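Local atomic coordinates of nucleoporin nup120 (Schizosaccharomyces pombe, PDB entry 4GQ2), a protein that serves as a structural component of the nuclear pore complex, where nucleoporins can also act as docking partners for transport factors. Residues I343-I353 against L364-V375. Sequence-based numbering, arbitrary orientation.
Sequences IPWMLSDFQLI and LIIAWKSNLNTV
Trp345 lies across the open end of an antiparallel beta hairpin in the beta-propeller domain, where strands 346-353 and 364-370 pair and a type II' turn, Ser370 to Asn373, leads into the next strand. With CG beside the backbone N (chi1 -78°), its indole lies against strands 364-370 and 373-375, wide enough to set one face under Ser370 CB, 3.7 Å from the six-membered centroid, while CH2 meets Val375 CG2 at 3.4 Å and Thr374 CA sits at the edge. Farther along, Leu347 and Trp368 form a non-hydrogen-bonded pair; branched Leu347 can set CD1 over the Trp368 indole face while the same methyl meets Ile366 CG2 at 3.4 Å. Leu347 also touches Tyr301, and Phe350, Leu352 and Leu364 touch Ala299, all on strand 297-302. A classic beta bulge follows, Ser348 N donating to Ala367 O and Ala367 N to Asp349 O (both 2.9 Å). Beyond it, Leu364 CD1 meets Phe350 CD2 at 3.7 Å, at the ring edge. On the face of Met346, Asp349 and Gln351, Lys369 pairs with Glu519; Gln351 OE1 takes Phe525 N and His292 NE2, while its NE2 gives to Phe350 O. Where the type II' turn starts, Ser370 OG donates to Pro344 O at 2.7 Å, almost straight along the carbonyl bond (175°).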
# COMPACT_ATOMS: atom_id res chain seq x y z
N ILE A 343 36.82 -6.44 -11.97
CA ILE A 343 36.06 -5.34 -12.57
C ILE A 343 36.40 -4.04 -11.83
O ILE A 343 36.59 -4.06 -10.60
CB ILE A 343 34.53 -5.60 -12.59
CG1 ILE A 343 33.99 -6.03 -11.22
CG2 ILE A 343 34.17 -6.63 -13.65
CD1 ILE A 343 33.42 -4.90 -10.38
N PRO A 344 36.49 -2.91 -12.55
CA PRO A 344 37.04 -1.70 -11.93
C PRO A 344 36.05 -0.95 -11.03
O PRO A 344 34.84 -1.05 -11.21
CB PRO A 344 37.41 -0.83 -13.14
CG PRO A 344 36.44 -1.24 -14.20
CD PRO A 344 36.04 -2.66 -13.94
N TRP A 345 36.59 -0.22 -10.05
CA TRP A 345 35.81 0.65 -9.17
C TRP A 345 36.39 2.04 -9.18
O TRP A 345 37.61 2.21 -9.07
CB TRP A 345 35.83 0.12 -7.74
CG TRP A 345 34.90 -1.04 -7.45
CD1 TRP A 345 35.23 -2.39 -7.40
CD2 TRP A 345 33.47 -0.98 -7.12
NE1 TRP A 345 34.13 -3.15 -7.08
CE2 TRP A 345 33.04 -2.37 -6.90
CE3 TRP A 345 32.53 0.04 -7.00
CZ2 TRP A 345 31.73 -2.70 -6.58
CZ3 TRP A 345 31.21 -0.31 -6.66
CH2 TRP A 345 30.82 -1.64 -6.47
N MET A 346 35.52 3.04 -9.31
CA MET A 346 35.93 4.44 -9.31
C MET A 346 35.34 5.21 -8.15
O MET A 346 34.21 4.97 -7.73
CB MET A 346 35.53 5.13 -10.62
CG MET A 346 36.33 4.71 -11.84
SD MET A 346 36.05 5.80 -13.24
CE MET A 346 36.67 4.79 -14.59
N LEU A 347 36.12 6.15 -7.63
CA LEU A 347 35.63 7.09 -6.64
C LEU A 347 34.56 7.96 -7.29
O LEU A 347 34.79 8.55 -8.34
CB LEU A 347 36.76 7.96 -6.10
CG LEU A 347 36.38 8.95 -5.00
CD1 LEU A 347 35.82 8.20 -3.81
CD2 LEU A 347 37.56 9.81 -4.58
N SER A 348 33.40 8.02 -6.65
CA SER A 348 32.34 8.92 -7.11
C SER A 348 32.36 10.22 -6.32
O SER A 348 32.27 11.30 -6.90
CB SER A 348 30.97 8.24 -6.98
OG SER A 348 29.92 9.20 -7.04
N ASP A 349 32.50 10.12 -5.00
CA ASP A 349 32.40 11.28 -4.13
C ASP A 349 32.78 10.87 -2.71
O ASP A 349 32.88 9.68 -2.41
CB ASP A 349 30.97 11.83 -4.15
CG ASP A 349 30.88 13.28 -3.71
OD1 ASP A 349 31.91 13.87 -3.30
OD2 ASP A 349 29.77 13.84 -3.76
N PHE A 350 32.99 11.86 -1.84
CA PHE A 350 33.26 11.59 -0.43
C PHE A 350 32.98 12.82 0.44
O PHE A 350 32.97 13.94 -0.07
CB PHE A 350 34.68 11.02 -0.21
CG PHE A 350 35.79 11.98 -0.58
CD1 PHE A 350 36.14 12.18 -1.91
CD2 PHE A 350 36.50 12.65 0.40
CE1 PHE A 350 37.16 13.06 -2.25
CE2 PHE A 350 37.52 13.53 0.07
CZ PHE A 350 37.85 13.73 -1.26
N GLN A 351 32.72 12.60 1.72
CA GLN A 351 32.50 13.70 2.66
C GLN A 351 33.39 13.55 3.89
O GLN A 351 33.89 12.45 4.17
CB GLN A 351 31.04 13.77 3.11
CG GLN A 351 30.04 14.05 2.01
CD GLN A 351 29.96 15.51 1.63
OE1 GLN A 351 29.16 16.26 2.19
NE2 GLN A 351 30.79 15.92 0.69
N LEU A 352 33.57 14.64 4.63
CA LEU A 352 34.37 14.64 5.85
C LEU A 352 33.62 15.32 7.00
O LEU A 352 33.05 16.40 6.82
CB LEU A 352 35.72 15.32 5.60
CG LEU A 352 36.68 15.55 6.77
CD1 LEU A 352 37.27 14.24 7.28
CD2 LEU A 352 37.79 16.51 6.35
N ILE A 353 33.62 14.68 8.17
CA ILE A 353 32.91 15.20 9.34
C ILE A 353 33.77 15.08 10.60
O ILE A 353 34.18 13.98 10.99
CB ILE A 353 31.56 14.47 9.55
CG1 ILE A 353 30.65 14.59 8.32
CG2 ILE A 353 30.83 15.01 10.78
CD1 ILE A 353 30.72 13.42 7.37
N LEU A 364 34.93 9.93 7.66
CA LEU A 364 35.02 10.04 6.20
C LEU A 364 34.09 9.05 5.51
O LEU A 364 34.29 7.83 5.59
CB LEU A 364 36.47 9.85 5.72
CG LEU A 364 36.73 10.14 4.23
CD1 LEU A 364 36.85 11.64 3.98
CD2 LEU A 364 37.98 9.43 3.74
N ILE A 365 33.08 9.58 4.83
CA ILE A 365 32.14 8.77 4.06
C ILE A 365 32.56 8.80 2.59
O ILE A 365 32.82 9.86 2.03
CB ILE A 365 30.68 9.28 4.21
CG1 ILE A 365 30.30 9.39 5.69
CG2 ILE A 365 29.70 8.34 3.50
CD1 ILE A 365 29.23 10.43 5.97
N ILE A 366 32.64 7.62 1.99
CA ILE A 366 33.13 7.47 0.62
C ILE A 366 32.13 6.68 -0.21
O ILE A 366 31.64 5.64 0.24
CB ILE A 366 34.48 6.71 0.60
CG1 ILE A 366 35.41 7.20 1.72
CG2 ILE A 366 35.13 6.84 -0.77
CD1 ILE A 366 36.62 6.31 1.95
N ALA A 367 31.86 7.16 -1.43
CA ALA A 367 31.00 6.46 -2.39
C ALA A 367 31.79 5.93 -3.58
O ALA A 367 32.53 6.68 -4.23
CB ALA A 367 29.88 7.38 -2.88
N TRP A 368 31.62 4.64 -3.86
CA TRP A 368 32.31 3.97 -4.95
C TRP A 368 31.36 3.58 -6.04
O TRP A 368 30.23 3.19 -5.77
CB TRP A 368 33.07 2.75 -4.44
CG TRP A 368 34.14 3.14 -3.46
CD1 TRP A 368 34.07 3.13 -2.08
CD2 TRP A 368 35.48 3.65 -3.78
NE1 TRP A 368 35.25 3.57 -1.52
CE2 TRP A 368 36.14 3.90 -2.48
CE3 TRP A 368 36.19 3.91 -4.95
CZ2 TRP A 368 37.44 4.39 -2.40
CZ3 TRP A 368 37.50 4.40 -4.85
CH2 TRP A 368 38.11 4.64 -3.60
N LYS A 369 31.84 3.66 -7.27
CA LYS A 369 31.01 3.49 -8.46
C LYS A 369 31.62 2.44 -9.38
O LYS A 369 32.84 2.36 -9.53
CB LYS A 369 30.92 4.84 -9.18
CG LYS A 369 30.17 4.86 -10.51
CD LYS A 369 30.18 6.26 -11.10
CE LYS A 369 29.11 6.43 -12.16
NZ LYS A 369 28.60 7.84 -12.21
N SER A 370 30.75 1.62 -9.97
CA SER A 370 31.14 0.70 -11.02
C SER A 370 29.96 0.49 -11.94
O SER A 370 29.12 -0.38 -11.71
CB SER A 370 31.60 -0.64 -10.43
OG SER A 370 32.17 -1.46 -11.44
N ASN A 371 29.91 1.30 -13.00
CA ASN A 371 28.73 1.38 -13.86
C ASN A 371 27.55 1.64 -12.92
O ASN A 371 27.57 2.61 -12.17
CB ASN A 371 28.55 0.08 -14.67
CG ASN A 371 29.67 -0.13 -15.69
OD1 ASN A 371 30.03 0.79 -16.42
ND2 ASN A 371 30.19 -1.35 -15.74
N LEU A 372 26.52 0.80 -12.99
CA LEU A 372 25.33 0.95 -12.15
C LEU A 372 25.41 0.35 -10.75
O LEU A 372 24.41 0.30 -10.03
CB LEU A 372 24.13 0.38 -12.90
CG LEU A 372 23.78 0.98 -14.26
CD1 LEU A 372 22.65 0.19 -14.90
CD2 LEU A 372 23.41 2.45 -14.13
N ASN A 373 26.60 -0.11 -10.37
CA ASN A 373 26.83 -0.67 -9.04
C ASN A 373 27.44 0.37 -8.12
O ASN A 373 28.14 1.27 -8.58
CB ASN A 373 27.76 -1.89 -9.12
CG ASN A 373 27.06 -3.12 -9.68
OD1 ASN A 373 27.51 -3.69 -10.67
ND2 ASN A 373 25.96 -3.53 -9.05
N THR A 374 27.22 0.21 -6.81
CA THR A 374 27.61 1.23 -5.84
C THR A 374 27.99 0.63 -4.48
O THR A 374 27.31 -0.26 -3.97
CB THR A 374 26.46 2.24 -5.63
OG1 THR A 374 26.03 2.75 -6.90
CG2 THR A 374 26.90 3.40 -4.75
N VAL A 375 29.08 1.13 -3.89
CA VAL A 375 29.44 0.81 -2.51
C VAL A 375 29.68 2.07 -1.70
O VAL A 375 30.36 3.00 -2.15
CB VAL A 375 30.67 -0.13 -2.39
CG1 VAL A 375 31.01 -0.40 -0.93
CG2 VAL A 375 30.41 -1.45 -3.11